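Local coordinates for fatty acid CoA ligase (Marinactinospora thermotolerans, PDB 6SQ8), which belongs to the AMP-binding enzymes of the ANL superfamily and binds adenosine monophosphate and 1-ethanoyl-9H-pyrido[3,4-b]indole-3-carboxylic acid in adjoining pockets, at residues R32-L37 and T60-A65; K169-S174 and T299-F304; C440-V445 and R477-T482. All coordinates share one frame; numbering follows the deposited sequence.

Contact 1 (R32-L37 and T60-A65); sequences RHQVRL and TWRAIA
Helix 28-44 and helix 61-72 meet here through their 32-37 and 61-65 segments, whose axes approach to 9.3 Å and cross at -56°. The close side is buried and apolar. Ala65 points its methyl toward the other helix, and with so small a side chain there its CA lies 5.0 Å from Val35 CA. Val35 has CG1 anti to the backbone N (chi1 175°), which brings CG2 to 4.0 Å from Ala65 CB. Gln34 carries the largest share, its CB and CG meeting Trp61 and Ala65: the chain bends at chi2, and CG rests 3.5 Å from Trp61 CH2, meeting the indole obliquely, with amide and ring planes 80° apart. The polar side is looser. Gln34 NE2 comes no nearer to Arg62 than 3.6 Å, at NE, and no bond is formed. Arg62, partly exposed, runs extended from CG to NE; its CG lies over one face of the Trp61 indole, while Trp61 CZ2 sits over one face of its guanidinium. Leu136 touches both Gln34 and Arg62. At the helix start, Thr60 OG1 accepts from Ala63 N (3.2 Å), an N-cap bond ahead of a helix-helix crossing in the AMP-binding domain.

Contact 2 (K169-S174 and T299-F304); sequences KGVAHS and TQEAAF. With EQ2 (1-ethanoyl-9~{H}-pyrido[3,4-b]indole-3-carboxylic acid), chain F; AMP (adenosine monophosphate), chain G.
Strand 170-174 turns Val171 and His173 toward the turn at 299-302 that leads into strand 303-308, and the carbonyl of Gln300 is where both side chains arrive. Val171 has CG1 anti to its backbone N (chi1 166°), so that CG1 reaches Gln300 O, while CG2 lies 4.1 Å from both Gln300 CB and Glu301 CG. His173 presents the edge of its imidazole: CE1 is 2.9 Å from Gln300 O, close to the ring plane, a contact through carbon and not a hydrogen bond. The same ring meets Ala303 CB obliquely. Gln300 sets CG anti to its carbonyl carbon (chi1 -80°) and then bends at chi2 (-96°), with CG and CB lying beside AMP O1P; its backbone N donates to that oxygen at 2.9 Å. Glu301 takes a similar first torsion and also bends at chi2, and its OE2 is hydrogen-bonded to Tyr360 OH. Thr299 holds OG1 in the crowded position between N and carbonyl carbon, where it accepts from Ala302 N (2.8 Å), an ST motif that pins the turn. Beyond it, Ala303 CB touches EQ2 C11 at 3.4 Å, and C12 of EQ2 sits over one face of the Phe304 ring, the two ring systems nearly at right angles. Thr299 and Gln300 thus border both ligands, and Ala303 and Phe304 line the EQ2 side, in the nucleotide and ligand pocket of an ANL-superfamily AMP-binding domain.

Contact 3 (C440-V445 and R477-T482); sequences CAAVVV and RSIPVT
In the C-terminal domain of this AMP-binding enzyme, a three-stranded mixed sheet has strand 438-445 at its centre, and the irregular segment 477-482 packs against one face of that strand. Val444 has the largest share of the buried area. Its CG1, anti to the backbone N (chi1 -177°), lies 3.5 Å from Arg477 O, whereas CG2 turns to Ser478 CA at 3.7 Å. The same CG2 is 3.8 Å from Ile479 CD1, the two side chains crossing obliquely. The CB of Ile479 sets off to the side of the strand, and CG1 anti to the carbonyl carbon (chi1 -52°) with the bend at chi2 (-67°) bring CD1 nearer. Ala442, two residues before Val444 and pointing to the same side, supplies a looser methyl contact, Ala442 CB 4.5 Å from Ile479 CD1. All of this is van der Waals contact, and the Arg477 and Ser478 side chains start away from the strand. In the next shell, strand 422-432 provides Ala424 beside Val444 and Ala426 beside Ile479, while Val492 of helix 489-494 touches both Ala442 and Pro480. Backbone bonds from Ala442 to Ala426 and from Val443 to Glu474 fix the strand between its two neighbours. Further along the chain, Thr482 OG1 takes weak hydrogen bonds from Ala484 N and Lys486 N. At the strand itself, Ile479 CD1 lies 3.8 Å from Ala442 O.

How the contacts relate
The three contacts follow one another along the chain without overlapping. Contacts 1 and 2 fall within the larger AMP-binding region, their centres 24 Å apart: contact 1 pairs helices 28-44 and 61-72, whereas contact 2 joins strand 170-174 to the turn leading into strand 303-308. Contact 3 belongs to the C-terminal region, on strand 438-445 and the loop after strand 472-475. Its centre is 28 Å from that of contact 2 and 41 Å from that of contact 1, on the opposite side of the chain's centre from contact 1. Contact 2, the most central, borders AMP and EQ2; Lys486, shortly after 477-482, joins both pockets, so both regions contribute to the ligand site.

Contact 1 (R32-L37 and T60-A65)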
loop_
_atom_site.group_PDB
_atom_site.type_symbol
_atom_site.label_atom_id
_atom_site.label_comp_id
_atom_site.label_asym_id
_atom_site.label_seq_id
_atom_site.Cartn_x
_atom_site.Cartn_y
_atom_site.Cartn_z
ATOM N N ARG A 32 2.022 14.991 21.378
ATOM C CA ARG A 32 1.557 16.349 21.072
ATOM C C ARG A 32 2.731 17.320 21.234
ATOM O O ARG A 32 3.020 18.115 20.320
ATOM C CB ARG A 32 0.392 16.749 21.983
ATOM C CG ARG A 32 -0.952 16.129 21.638
ATOM C CD ARG A 32 -1.897 16.254 22.829
ATOM N NE ARG A 32 -3.220 15.671 22.628
ATOM C CZ ARG A 32 -4.123 16.143 21.764
ATOM N NH1 ARG A 32 -3.866 17.249 21.080
ATOM N NH2 ARG A 32 -5.260 15.490 21.559
ATOM N N HIS A 33 3.427 17.194 22.377
ATOM C CA HIS A 33 4.601 17.987 22.693
ATOM C C HIS A 33 5.645 17.892 21.558
ATOM O O HIS A 33 6.204 18.911 21.133
ATOM C CB HIS A 33 5.165 17.580 24.069
ATOM C CG HIS A 33 6.416 18.320 24.434
ATOM N ND1 HIS A 33 7.681 17.924 23.995
ATOM C CD2 HIS A 33 6.610 19.449 25.162
ATOM C CE1 HIS A 33 8.586 18.771 24.450
ATOM N NE2 HIS A 33 7.953 19.715 25.163
ATOM N N GLN A 34 5.898 16.677 21.060
ATOM C CA GLN A 34 6.920 16.456 20.027
ATOM C C GLN A 34 6.523 17.112 18.701
ATOM O O GLN A 34 7.382 17.567 17.956
ATOM C CB GLN A 34 7.194 14.966 19.844
ATOM C CG GLN A 34 8.519 14.575 20.473
ATOM C CD GLN A 34 9.688 14.750 19.539
ATOM O OE1 GLN A 34 9.547 14.791 18.320
ATOM N NE2 GLN A 34 10.874 14.836 20.114
ATOM N N VAL A 35 5.223 17.142 18.407
ATOM C CA VAL A 35 4.757 17.754 17.183
ATOM C C VAL A 35 5.045 19.257 17.259
ATOM O O VAL A 35 5.548 19.849 16.292
ATOM C CB VAL A 35 3.266 17.472 16.923
ATOM C CG1 VAL A 35 2.773 18.218 15.688
ATOM C CG2 VAL A 35 2.997 15.982 16.779
ATOM N N ARG A 36 4.719 19.848 18.415
ATOM C CA ARG A 36 4.904 21.277 18.654
ATOM C C ARG A 36 6.388 21.626 18.471
ATOM O O ARG A 36 6.745 22.570 17.741
ATOM C CB ARG A 36 4.456 21.652 20.069
ATOM C CG ARG A 36 2.977 21.482 20.369
ATOM C CD ARG A 36 2.691 21.955 21.776
ATOM N NE ARG A 36 1.522 21.301 22.332
ATOM C CZ ARG A 36 1.493 20.662 23.494
ATOM N NH1 ARG A 36 2.598 20.585 24.216
ATOM N NH2 ARG A 36 0.352 20.149 23.952
ATOM N N LEU A 37 7.234 20.828 19.125
ATOM C CA LEU A 37 8.675 20.974 19.094
ATOM C C LEU A 37 9.197 20.947 17.652
ATOM O O LEU A 37 9.874 21.870 17.207
ATOM C CB LEU A 37 9.276 19.838 19.925
ATOM C CG LEU A 37 10.739 20.030 20.339
ATOM C CD1 LEU A 37 10.974 19.433 21.724
ATOM C CD2 LEU A 37 11.700 19.438 19.316
ATOM N N THR A 60 9.521 4.558 13.743
ATOM C CA THR A 60 9.713 5.105 15.112
ATOM C C THR A 60 8.574 6.069 15.454
ATOM O O THR A 60 7.987 6.664 14.565
ATOM C CB THR A 60 11.032 5.871 15.221
ATOM O OG1 THR A 60 10.886 7.113 14.526
ATOM C CG2 THR A 60 12.191 5.094 14.637
ATOM N N TRP A 61 8.303 6.259 16.743
ATOM C CA TRP A 61 7.196 7.096 17.142
ATOM C C TRP A 61 7.462 8.565 16.799
ATOM O O TRP A 61 6.535 9.329 16.563
ATOM C CB TRP A 61 6.884 6.907 18.622
ATOM C CG TRP A 61 7.851 7.527 19.579
ATOM C CD1 TRP A 61 8.884 6.910 20.215
ATOM C CD2 TRP A 61 7.821 8.868 20.078
ATOM N NE1 TRP A 61 9.507 7.776 21.071
ATOM C CE2 TRP A 61 8.875 8.984 21.009
ATOM C CE3 TRP A 61 7.019 9.989 19.827
ATOM C CZ2 TRP A 61 9.151 10.175 21.675
ATOM C CZ3 TRP A 61 7.294 11.169 20.489
ATOM C CH2 TRP A 61 8.344 11.255 21.402
ATOM N N ARG A 62 8.728 8.960 16.764
ATOM C CA ARG A 62 9.066 10.338 16.428
ATOM C C ARG A 62 8.754 10.609 14.950
ATOM O O ARG A 62 8.434 11.728 14.581
ATOM C CB ARG A 62 10.523 10.662 16.764
ATOM C CG ARG A 62 10.760 10.973 18.240
ATOM C CD ARG A 62 12.224 11.330 18.493
ATOM N NE ARG A 62 12.500 11.579 19.909
ATOM C CZ ARG A 62 12.627 10.619 20.823
ATOM N NH1 ARG A 62 12.537 9.344 20.489
ATOM N NH2 ARG A 62 12.815 10.937 22.089
ATOM N N ALA A 63 8.827 9.584 14.111
ATOM C CA ALA A 63 8.561 9.756 12.686
ATOM C C ALA A 63 7.070 10.033 12.441
ATOM O O ALA A 63 6.704 10.640 11.419
ATOM C CB ALA A 63 9.039 8.550 11.907
ATOM N N ILE A 64 6.228 9.548 13.359
ATOM C CA ILE A 64 4.791 9.801 13.358
ATOM C C ILE A 64 4.555 11.306 13.580
ATOM O O ILE A 64 3.758 11.948 12.828
ATOM C CB ILE A 64 4.069 8.930 14.416
ATOM C CG1 ILE A 64 4.111 7.450 14.047
ATOM C CG2 ILE A 64 2.645 9.400 14.636
ATOM C CD1 ILE A 64 3.457 6.548 15.056
ATOM N N ALA A 65 5.242 11.844 14.606
ATOM C CA ALA A 65 5.229 13.259 14.970
ATOM C C ALA A 65 5.751 14.109 13.810
ATOM O O ALA A 65 5.219 15.188 13.550
ATOM C CB ALA A 65 6.050 13.480 16.214
#

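Contact 2 (K169-S174 and T299-F304)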
loop_
_atom_site.group_PDB
_atom_site.type_symbol
_atom_site.label_atom_id
_atom_site.label_comp_id
_atom_site.label_asym_id
_atom_site.label_seq_id
_atom_site.Cartn_x
_atom_site.Cartn_y
_atom_site.Cartn_z
ATOM N N LYS A 169 6.647 9.317 -11.115
ATOM C CA LYS A 169 5.744 10.468 -10.965
ATOM C C LYS A 169 5.462 10.692 -9.483
ATOM O O LYS A 169 5.350 9.744 -8.749
ATOM C CB LYS A 169 4.397 10.161 -11.630
ATOM C CG LYS A 169 4.459 9.580 -13.034
ATOM C CD LYS A 169 3.464 8.456 -13.315
ATOM C CE LYS A 169 4.053 7.340 -14.152
ATOM N NZ LYS A 169 2.978 6.521 -14.757
ATOM N N GLY A 170 5.266 11.945 -9.073
ATOM C CA GLY A 170 4.910 12.277 -7.695
ATOM C C GLY A 170 3.412 12.459 -7.536
ATOM O O GLY A 170 2.858 13.426 -8.021
ATOM N N VAL A 171 2.767 11.525 -6.842
ATOM C CA VAL A 171 1.337 11.605 -6.573
ATOM C C VAL A 171 1.108 12.628 -5.461
ATOM O O VAL A 171 1.553 12.424 -4.350
ATOM C CB VAL A 171 0.756 10.238 -6.170
ATOM C CG1 VAL A 171 -0.627 10.382 -5.572
ATOM C CG2 VAL A 171 0.756 9.250 -7.322
ATOM N N ALA A 172 0.364 13.695 -5.772
ATOM C CA ALA A 172 0.018 14.727 -4.804
ATOM C C ALA A 172 -1.382 14.476 -4.257
ATOM O O ALA A 172 -2.347 14.447 -5.025
ATOM C CB ALA A 172 0.084 16.086 -5.455
ATOM N N HIS A 173 -1.474 14.325 -2.936
ATOM C CA HIS A 173 -2.744 14.128 -2.247
ATOM C C HIS A 173 -3.083 15.364 -1.409
ATOM O O HIS A 173 -2.253 15.872 -0.632
ATOM C CB HIS A 173 -2.703 12.869 -1.376
ATOM C CG HIS A 173 -3.231 11.661 -2.073
ATOM N ND1 HIS A 173 -2.406 10.636 -2.513
ATOM C CD2 HIS A 173 -4.489 11.348 -2.460
ATOM C CE1 HIS A 173 -3.141 9.726 -3.117
ATOM N NE2 HIS A 173 -4.428 10.141 -3.105
ATOM N N SER A 174 -4.334 15.815 -1.538
ATOM C CA SER A 174 -4.809 16.992 -0.851
ATOM C C SER A 174 -5.016 16.677 0.629
ATOM O O SER A 174 -5.189 15.523 1.018
ATOM C CB SER A 174 -6.076 17.503 -1.484
ATOM O OG SER A 174 -7.218 16.821 -0.974
ATOM N N THR A 299 -4.842 2.263 -4.874
ATOM C CA THR A 299 -3.683 2.591 -5.699
ATOM C C THR A 299 -3.080 3.871 -5.139
ATOM O O THR A 299 -3.690 4.532 -4.318
ATOM C CB THR A 299 -4.054 2.709 -7.179
ATOM O OG1 THR A 299 -4.569 4.012 -7.448
ATOM C CG2 THR A 299 -5.062 1.663 -7.619
ATOM N N GLN A 300 -1.871 4.198 -5.584
ATOM C CA GLN A 300 -1.175 5.408 -5.162
ATOM C C GLN A 300 -2.007 6.613 -5.596
ATOM O O GLN A 300 -2.166 7.553 -4.825
ATOM C CB GLN A 300 0.237 5.468 -5.747
ATOM C CG GLN A 300 1.244 4.620 -4.986
ATOM C CD GLN A 300 2.031 5.407 -3.967
ATOM O OE1 GLN A 300 1.504 6.117 -3.084
ATOM N NE2 GLN A 300 3.338 5.274 -4.106
ATOM N N GLU A 301 -2.571 6.542 -6.809
ATOM C CA GLU A 301 -3.354 7.623 -7.359
ATOM C C GLU A 301 -4.745 7.679 -6.691
ATOM O O GLU A 301 -5.266 8.751 -6.450
ATOM C CB GLU A 301 -3.470 7.458 -8.871
ATOM C CG GLU A 301 -2.155 7.620 -9.621
ATOM C CD GLU A 301 -1.354 6.340 -9.791
ATOM O OE1 GLU A 301 -1.543 5.424 -8.981
ATOM O OE2 GLU A 301 -0.536 6.267 -10.728
ATOM N N ALA A 302 -5.345 6.530 -6.363
ATOM C CA ALA A 302 -6.739 6.477 -5.968
ATOM C C ALA A 302 -6.922 6.565 -4.451
ATOM O O ALA A 302 -8.038 6.823 -3.984
ATOM C CB ALA A 302 -7.350 5.196 -6.476
ATOM N N ALA A 303 -5.864 6.270 -3.690
ATOM C CA ALA A 303 -5.992 5.868 -2.303
ATOM C C ALA A 303 -6.976 4.679 -2.185
ATOM O O ALA A 303 -7.046 3.842 -3.089
ATOM C CB ALA A 303 -6.413 7.062 -1.477
ATOM N N PHE A 304 -7.735 4.609 -1.074
ATOM C CA PHE A 304 -8.647 3.510 -0.790
ATOM C C PHE A 304 -9.768 3.431 -1.839
ATOM O O PHE A 304 -10.385 4.453 -2.152
ATOM C CB PHE A 304 -9.287 3.711 0.580
ATOM C CG PHE A 304 -8.358 3.572 1.759
ATOM C CD1 PHE A 304 -7.636 2.405 1.965
ATOM C CD2 PHE A 304 -8.244 4.581 2.696
ATOM C CE1 PHE A 304 -6.792 2.268 3.055
ATOM C CE2 PHE A 304 -7.413 4.436 3.795
ATOM C CZ PHE A 304 -6.689 3.279 3.973
HETATM C C1 EQ2 F . -5.685 0.196 0.778
HETATM C C2 EQ2 F . -4.502 -0.282 0.010
HETATM O O1 EQ2 F . -4.229 -1.468 0.019
HETATM C C3 EQ2 F . -3.631 0.708 -0.717
HETATM N N1 EQ2 F . -2.813 0.212 -1.653
HETATM C C4 EQ2 F . -1.988 1.029 -2.327
HETATM C C5 EQ2 F . -1.057 0.399 -3.341
HETATM O O2 EQ2 F . -1.149 -0.831 -3.543
HETATM O O3 EQ2 F . -0.233 1.169 -3.865
HETATM C C6 EQ2 F . -1.934 2.397 -2.091
HETATM C C7 EQ2 F . -2.768 2.941 -1.133
HETATM C C8 EQ2 F . -3.005 4.270 -0.636
HETATM C C9 EQ2 F . -2.483 5.531 -0.917
HETATM C C10 EQ2 F . -2.966 6.622 -0.227
HETATM C C11 EQ2 F . -3.957 6.479 0.741
HETATM C C12 EQ2 F . -4.504 5.253 1.035
HETATM C C13 EQ2 F . -4.013 4.152 0.338
HETATM N N2 EQ2 F . -4.376 2.823 0.447
HETATM C C14 EQ2 F . -3.638 2.083 -0.431
HETATM P P AMP G . 0.556 1.119 -7.163
HETATM O O1P AMP G . -0.054 2.083 -6.188
HETATM O O2P AMP G . 0.484 1.562 -8.631
HETATM O O3P AMP G . 1.933 0.692 -6.701
HETATM O "O5'" AMP G . -0.388 -0.212 -6.999
HETATM C "C5'" AMP G . -1.738 -0.372 -7.480
HETATM C "C4'" AMP G . -1.996 -1.764 -8.048
HETATM O "O4'" AMP G . -1.732 -2.804 -7.118
HETATM C "C3'" AMP G . -3.441 -1.961 -8.407
HETATM O "O3'" AMP G . -3.541 -1.579 -9.750
HETATM C "C2'" AMP G . -3.772 -3.433 -8.174
HETATM O "O2'" AMP G . -3.699 -4.320 -9.315
HETATM C "C1'" AMP G . -2.727 -3.841 -7.150
HETATM N N9 AMP G . -3.398 -4.015 -5.834
HETATM C C8 AMP G . -3.333 -3.206 -4.751
HETATM N N7 AMP G . -4.091 -3.706 -3.738
HETATM C C5 AMP G . -4.656 -4.851 -4.185
HETATM C C6 AMP G . -5.576 -5.881 -3.644
HETATM N N6 AMP G . -6.045 -5.806 -2.393
HETATM N N1 AMP G . -5.907 -6.907 -4.450
HETATM C C2 AMP G . -5.431 -6.999 -5.723
HETATM N N3 AMP G . -4.597 -6.101 -6.296
HETATM C C4 AMP G . -4.188 -5.039 -5.575
#

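Contact 3 (C440-V445 and R477-T482)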
loop_
_atom_site.group_PDB
_atom_site.type_symbol
_atom_site.label_atom_id
_atom_site.label_comp_id
_atom_site.label_asym_id
_atom_site.label_seq_id
_atom_site.Cartn_x
_atom_site.Cartn_y
_atom_site.Cartn_z
ATOM N N CYS A 440 3.207 -18.001 -20.560
ATOM C CA CYS A 440 4.265 -18.618 -19.764
ATOM C C CYS A 440 3.924 -18.498 -18.282
ATOM O O CYS A 440 3.348 -17.521 -17.877
ATOM C CB CYS A 440 5.609 -17.943 -20.020
ATOM S SG CYS A 440 6.095 -18.034 -21.760
ATOM N N ALA A 441 4.294 -19.494 -17.482
ATOM C CA ALA A 441 3.959 -19.500 -16.086
ATOM C C ALA A 441 5.190 -19.876 -15.274
ATOM O O ALA A 441 5.772 -20.927 -15.472
ATOM C CB ALA A 441 2.834 -20.465 -15.827
ATOM N N ALA A 442 5.577 -18.973 -14.379
ATOM C CA ALA A 442 6.497 -19.251 -13.313
ATOM C C ALA A 442 5.685 -19.670 -12.091
ATOM O O ALA A 442 4.777 -18.955 -11.687
ATOM C CB ALA A 442 7.303 -18.025 -13.010
ATOM N N VAL A 443 6.033 -20.816 -11.508
ATOM C CA VAL A 443 5.245 -21.437 -10.483
ATOM C C VAL A 443 6.139 -21.713 -9.283
ATOM O O VAL A 443 7.216 -22.212 -9.419
ATOM C CB VAL A 443 4.595 -22.725 -11.011
ATOM C CG1 VAL A 443 4.054 -23.591 -9.886
ATOM C CG2 VAL A 443 3.487 -22.397 -12.007
ATOM N N VAL A 444 5.648 -21.346 -8.104
ATOM C CA VAL A 444 6.245 -21.715 -6.852
ATOM C C VAL A 444 5.471 -22.900 -6.277
ATOM O O VAL A 444 4.274 -22.891 -6.073
ATOM C CB VAL A 444 6.277 -20.546 -5.864
ATOM C CG1 VAL A 444 6.966 -20.929 -4.570
ATOM C CG2 VAL A 444 6.938 -19.328 -6.486
ATOM N N VAL A 445 6.240 -23.929 -5.981
ATOM C CA VAL A 445 5.785 -25.212 -5.613
ATOM C C VAL A 445 5.709 -25.229 -4.088
ATOM O O VAL A 445 6.431 -24.479 -3.440
ATOM C CB VAL A 445 6.795 -26.209 -6.202
ATOM C CG1 VAL A 445 7.319 -27.213 -5.191
ATOM C CG2 VAL A 445 6.234 -26.860 -7.452
ATOM N N ARG A 477 11.943 -20.621 -6.999
ATOM C CA ARG A 477 11.921 -20.666 -5.533
ATOM C C ARG A 477 10.949 -19.601 -5.009
ATOM O O ARG A 477 10.251 -19.835 -4.024
ATOM C CB ARG A 477 13.318 -20.604 -4.912
ATOM C CG ARG A 477 14.114 -19.331 -5.141
ATOM C CD ARG A 477 15.488 -19.446 -4.493
ATOM N NE ARG A 477 15.413 -19.620 -3.042
ATOM C CZ ARG A 477 15.532 -20.778 -2.391
ATOM N NH1 ARG A 477 15.748 -21.908 -3.049
ATOM N NH2 ARG A 477 15.436 -20.791 -1.073
ATOM N N SER A 478 10.866 -18.458 -5.694
ATOM C CA SER A 478 9.898 -17.410 -5.326
ATOM C C SER A 478 9.573 -16.520 -6.521
ATOM O O SER A 478 10.270 -16.538 -7.524
ATOM C CB SER A 478 10.428 -16.579 -4.193
ATOM O OG SER A 478 11.461 -15.721 -4.654
ATOM N N ILE A 479 8.491 -15.748 -6.387
ATOM C CA ILE A 479 8.117 -14.764 -7.393
ATOM C C ILE A 479 8.834 -13.470 -7.036
ATOM O O ILE A 479 8.684 -12.973 -5.919
ATOM C CB ILE A 479 6.594 -14.565 -7.463
ATOM C CG1 ILE A 479 5.836 -15.884 -7.619
ATOM C CG2 ILE A 479 6.239 -13.588 -8.564
ATOM C CD1 ILE A 479 6.048 -16.588 -8.941
ATOM N N PRO A 480 9.623 -12.880 -7.957
ATOM C CA PRO A 480 10.322 -11.631 -7.674
ATOM C C PRO A 480 9.303 -10.504 -7.448
ATOM O O PRO A 480 8.274 -10.445 -8.128
ATOM C CB PRO A 480 11.158 -11.368 -8.938
ATOM C CG PRO A 480 10.411 -12.102 -10.013
ATOM C CD PRO A 480 9.852 -13.339 -9.332
ATOM N N VAL A 481 9.618 -9.623 -6.501
ATOM C CA VAL A 481 8.766 -8.522 -6.148
ATOM C C VAL A 481 9.501 -7.214 -6.459
ATOM O O VAL A 481 10.731 -7.151 -6.379
ATOM C CB VAL A 481 8.337 -8.593 -4.670
ATOM C CG1 VAL A 481 7.448 -9.797 -4.431
ATOM C CG2 VAL A 481 9.520 -8.573 -3.704
ATOM N N THR A 482 8.722 -6.177 -6.801
ATOM C CA THR A 482 9.198 -4.795 -6.925
ATOM C C THR A 482 9.557 -4.296 -5.529
ATOM O O THR A 482 9.235 -4.943 -4.532
ATOM C CB THR A 482 8.149 -3.903 -7.606
ATOM O OG1 THR A 482 7.069 -3.696 -6.699
ATOM C CG2 THR A 482 7.623 -4.466 -8.911
#